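Coenzyme A transferase (Yersinia pestis, PDB 3QLI) probably transfers coenzyme A from an acyl-CoA to a carboxylate such as acetate. Local coordinates at residues S378-S384 against H410-F416. Numbering follows the deposited sequence.
Sequences SIIATPS and HYIVTEF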
loop_
_atom_site.group_PDB
_atom_site.type_symbol
_atom_site.label_atom_id
_atom_site.label_comp_id
_atom_site.label_asym_id
_atom_site.label_seq_id
_atom_site.Cartn_x
_atom_site.Cartn_y
_atom_site.Cartn_z
ATOM N N SER A 378 6.947 -13.119 0.107
ATOM C CA SER A 378 5.634 -13.044 0.748
ATOM C C SER A 378 4.764 -14.197 0.243
ATOM O O SER A 378 4.636 -14.404 -0.962
ATOM C CB SER A 378 4.939 -11.717 0.424
ATOM O OG SER A 378 3.534 -11.846 0.596
ATOM N N ILE A 379 4.191 -14.952 1.174
ATOM C CA ILE A 379 3.348 -16.093 0.850
ATOM C C ILE A 379 1.947 -15.848 1.405
ATOM O O ILE A 379 1.781 -15.462 2.569
ATOM C CB ILE A 379 3.901 -17.394 1.478
ATOM C CG1 ILE A 379 5.270 -17.722 0.869
ATOM C CG2 ILE A 379 2.909 -18.546 1.279
ATOM C CD1 ILE A 379 6.127 -18.657 1.717
ATOM N N ILE A 380 0.942 -16.054 0.569
ATOM C CA ILE A 380 -0.439 -16.015 1.039
ATOM C C ILE A 380 -1.027 -17.374 0.678
ATOM O O ILE A 380 -0.959 -17.797 -0.469
ATOM C CB ILE A 380 -1.233 -14.887 0.383
ATOM C CG1 ILE A 380 -0.713 -13.524 0.888
ATOM C CG2 ILE A 380 -2.719 -15.062 0.674
ATOM C CD1 ILE A 380 -1.315 -12.306 0.157
ATOM N N ALA A 381 -1.569 -18.069 1.671
ATOM C CA ALA A 381 -1.956 -19.463 1.482
ATOM C C ALA A 381 -3.412 -19.682 1.841
ATOM O O ALA A 381 -3.939 -19.035 2.752
ATOM C CB ALA A 381 -1.072 -20.369 2.336
ATOM N N THR A 382 -4.061 -20.607 1.139
ATOM C CA THR A 382 -5.402 -21.041 1.525
ATOM C C THR A 382 -5.644 -22.447 0.993
ATOM O O THR A 382 -5.116 -22.804 -0.062
ATOM C CB THR A 382 -6.500 -20.124 0.941
ATOM O OG1 THR A 382 -7.798 -20.654 1.257
ATOM C CG2 THR A 382 -6.367 -20.032 -0.574
ATOM N N PRO A 383 -6.435 -23.253 1.725
ATOM C CA PRO A 383 -6.959 -24.488 1.118
ATOM C C PRO A 383 -7.747 -24.080 -0.126
ATOM O O PRO A 383 -8.302 -22.969 -0.138
ATOM C CB PRO A 383 -7.940 -25.024 2.169
ATOM C CG PRO A 383 -7.691 -24.234 3.416
ATOM C CD PRO A 383 -7.024 -22.958 3.043
ATOM N N SER A 384 -7.832 -24.945 -1.134
ATOM C CA SER A 384 -8.458 -24.565 -2.391
ATOM C C SER A 384 -9.981 -24.549 -2.327
ATOM O O SER A 384 -10.624 -23.925 -3.167
ATOM C CB SER A 384 -8.008 -25.495 -3.523
ATOM O OG SER A 384 -8.557 -26.787 -3.346
ATOM N N HIS A 410 2.594 -11.660 -4.149
ATOM C CA HIS A 410 3.865 -12.231 -4.555
ATOM C C HIS A 410 3.704 -13.717 -4.828
ATOM O O HIS A 410 3.624 -14.146 -5.975
ATOM C CB HIS A 410 4.900 -12.020 -3.449
ATOM C CG HIS A 410 6.296 -12.388 -3.843
ATOM N ND1 HIS A 410 7.313 -12.536 -2.924
ATOM C CD2 HIS A 410 6.846 -12.636 -5.055
ATOM C CE1 HIS A 410 8.428 -12.858 -3.553
ATOM N NE2 HIS A 410 8.172 -12.926 -4.847
ATOM N N TYR A 411 3.635 -14.492 -3.755
ATOM C CA TYR A 411 3.491 -15.932 -3.854
ATOM C C TYR A 411 2.178 -16.391 -3.256
ATOM O O TYR A 411 1.852 -16.027 -2.128
ATOM C CB TYR A 411 4.592 -16.619 -3.040
ATOM C CG TYR A 411 5.861 -16.960 -3.781
ATOM C CD1 TYR A 411 5.964 -18.129 -4.521
ATOM C CD2 TYR A 411 6.966 -16.128 -3.713
ATOM C CE1 TYR A 411 7.130 -18.448 -5.189
ATOM C CE2 TYR A 411 8.133 -16.436 -4.377
ATOM C CZ TYR A 411 8.211 -17.597 -5.113
ATOM O OH TYR A 411 9.376 -17.902 -5.775
ATOM N N ILE A 412 1.427 -17.203 -3.991
ATOM C CA ILE A 412 0.222 -17.784 -3.413
ATOM C C ILE A 412 0.420 -19.290 -3.322
ATOM O O ILE A 412 1.172 -19.861 -4.108
ATOM C CB ILE A 412 -1.024 -17.482 -4.242
ATOM C CG1 ILE A 412 -0.822 -17.900 -5.703
ATOM C CG2 ILE A 412 -1.382 -15.983 -4.115
ATOM C CD1 ILE A 412 -2.113 -17.855 -6.537
ATOM N N VAL A 413 -0.243 -19.915 -2.356
ATOM C CA VAL A 413 -0.084 -21.349 -2.114
ATOM C C VAL A 413 -1.417 -21.977 -1.755
ATOM O O VAL A 413 -2.173 -21.416 -0.964
ATOM C CB VAL A 413 0.883 -21.617 -0.951
ATOM C CG1 VAL A 413 0.825 -23.108 -0.523
ATOM C CG2 VAL A 413 2.309 -21.194 -1.338
ATOM N N THR A 414 -1.708 -23.134 -2.357
ATOM C CA THR A 414 -2.807 -23.990 -1.915
ATOM C C THR A 414 -2.214 -25.394 -1.746
ATOM O O THR A 414 -1.011 -25.582 -1.912
ATOM C CB THR A 414 -3.979 -24.057 -2.941
ATOM O OG1 THR A 414 -3.566 -24.805 -4.095
ATOM C CG2 THR A 414 -4.459 -22.653 -3.381
ATOM N N GLU A 415 -3.048 -26.375 -1.427
ATOM C CA GLU A 415 -2.560 -27.747 -1.297
ATOM C C GLU A 415 -2.032 -28.303 -2.634
ATOM O O GLU A 415 -1.339 -29.330 -2.667
ATOM C CB GLU A 415 -3.632 -28.663 -0.682
ATOM C CG GLU A 415 -4.831 -28.998 -1.578
ATOM C CD GLU A 415 -5.993 -28.021 -1.435
ATOM O OE1 GLU A 415 -5.776 -26.849 -1.051
ATOM O OE2 GLU A 415 -7.144 -28.428 -1.702
ATOM N N PHE A 416 -2.313 -27.607 -3.730
ATOM C CA PHE A 416 -1.821 -28.046 -5.053
ATOM C C PHE A 416 -0.542 -27.366 -5.567
ATOM O O PHE A 416 -0.085 -27.640 -6.677
ATOM C CB PHE A 416 -2.941 -27.956 -6.091
ATOM C CG PHE A 416 -4.135 -28.800 -5.741
ATOM C CD1 PHE A 416 -4.041 -30.184 -5.736
ATOM C CD2 PHE A 416 -5.328 -28.213 -5.369
ATOM C CE1 PHE A 416 -5.137 -30.973 -5.396
ATOM C CE2 PHE A 416 -6.430 -28.989 -5.034
ATOM C CZ PHE A 416 -6.335 -30.368 -5.041
HETATM O O HOH W 1 1.873 -12.918 -1.535
#
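Y411 O is gripped from two directions: I380 N donates to it over 2.8 Å, and a water donates a longer bond of 3.2 Å. The I380-Y411 bond is one rung of a parallel β-ladder joining strands 377-381 and 411-414, neighbours in a mixed sheet; both fall in the C-terminal family region of the acetyl-CoA hydrolase/transferases. The evidence for parallel pairing is the bond sequence: Y411 N donates to S378 O, I380 N to Y411 O, V413 N to I380 O and T382 N to V413 O, while the segment directions diverge by 32°. The same water joins S378 OG and H410 N, linking the two segments at their N-terminal ends.

There the H410 ring takes over from the backbone. With CG anti to the backbone N, its ND1 accepts from S378 N over 3.1 Å at a nearly straight 168°, although the donor stands somewhat out of the ring plane. Y411 CD2 lies over the centre of one face of this imidazole, 3.5 Å above the plane, and S378 O meets the edge of the Y411 ring.

On one side of the sheet, I379 CG2 touches V413 CG2 at 3.8 Å and the CB atoms of A381 and V413 pack together beneath helix 220-230. The other side carries I380 and I412; I380 leans on helix 363-372, reaching Q363, a residue seen to bind CoA, while T382 touches R393, also seen to bind CoA.

Beyond the strands, E415 reaches across to S384 with both carboxylate oxygens. Its CG lies between the backbone N and carbonyl carbon, and a bend at chi2 brings the carboxylate over. OE1 receives S384 N on its syn lone pair, whereas S384 OG donates to OE2 over 2.7 Å from 43° out of the carboxylate plane.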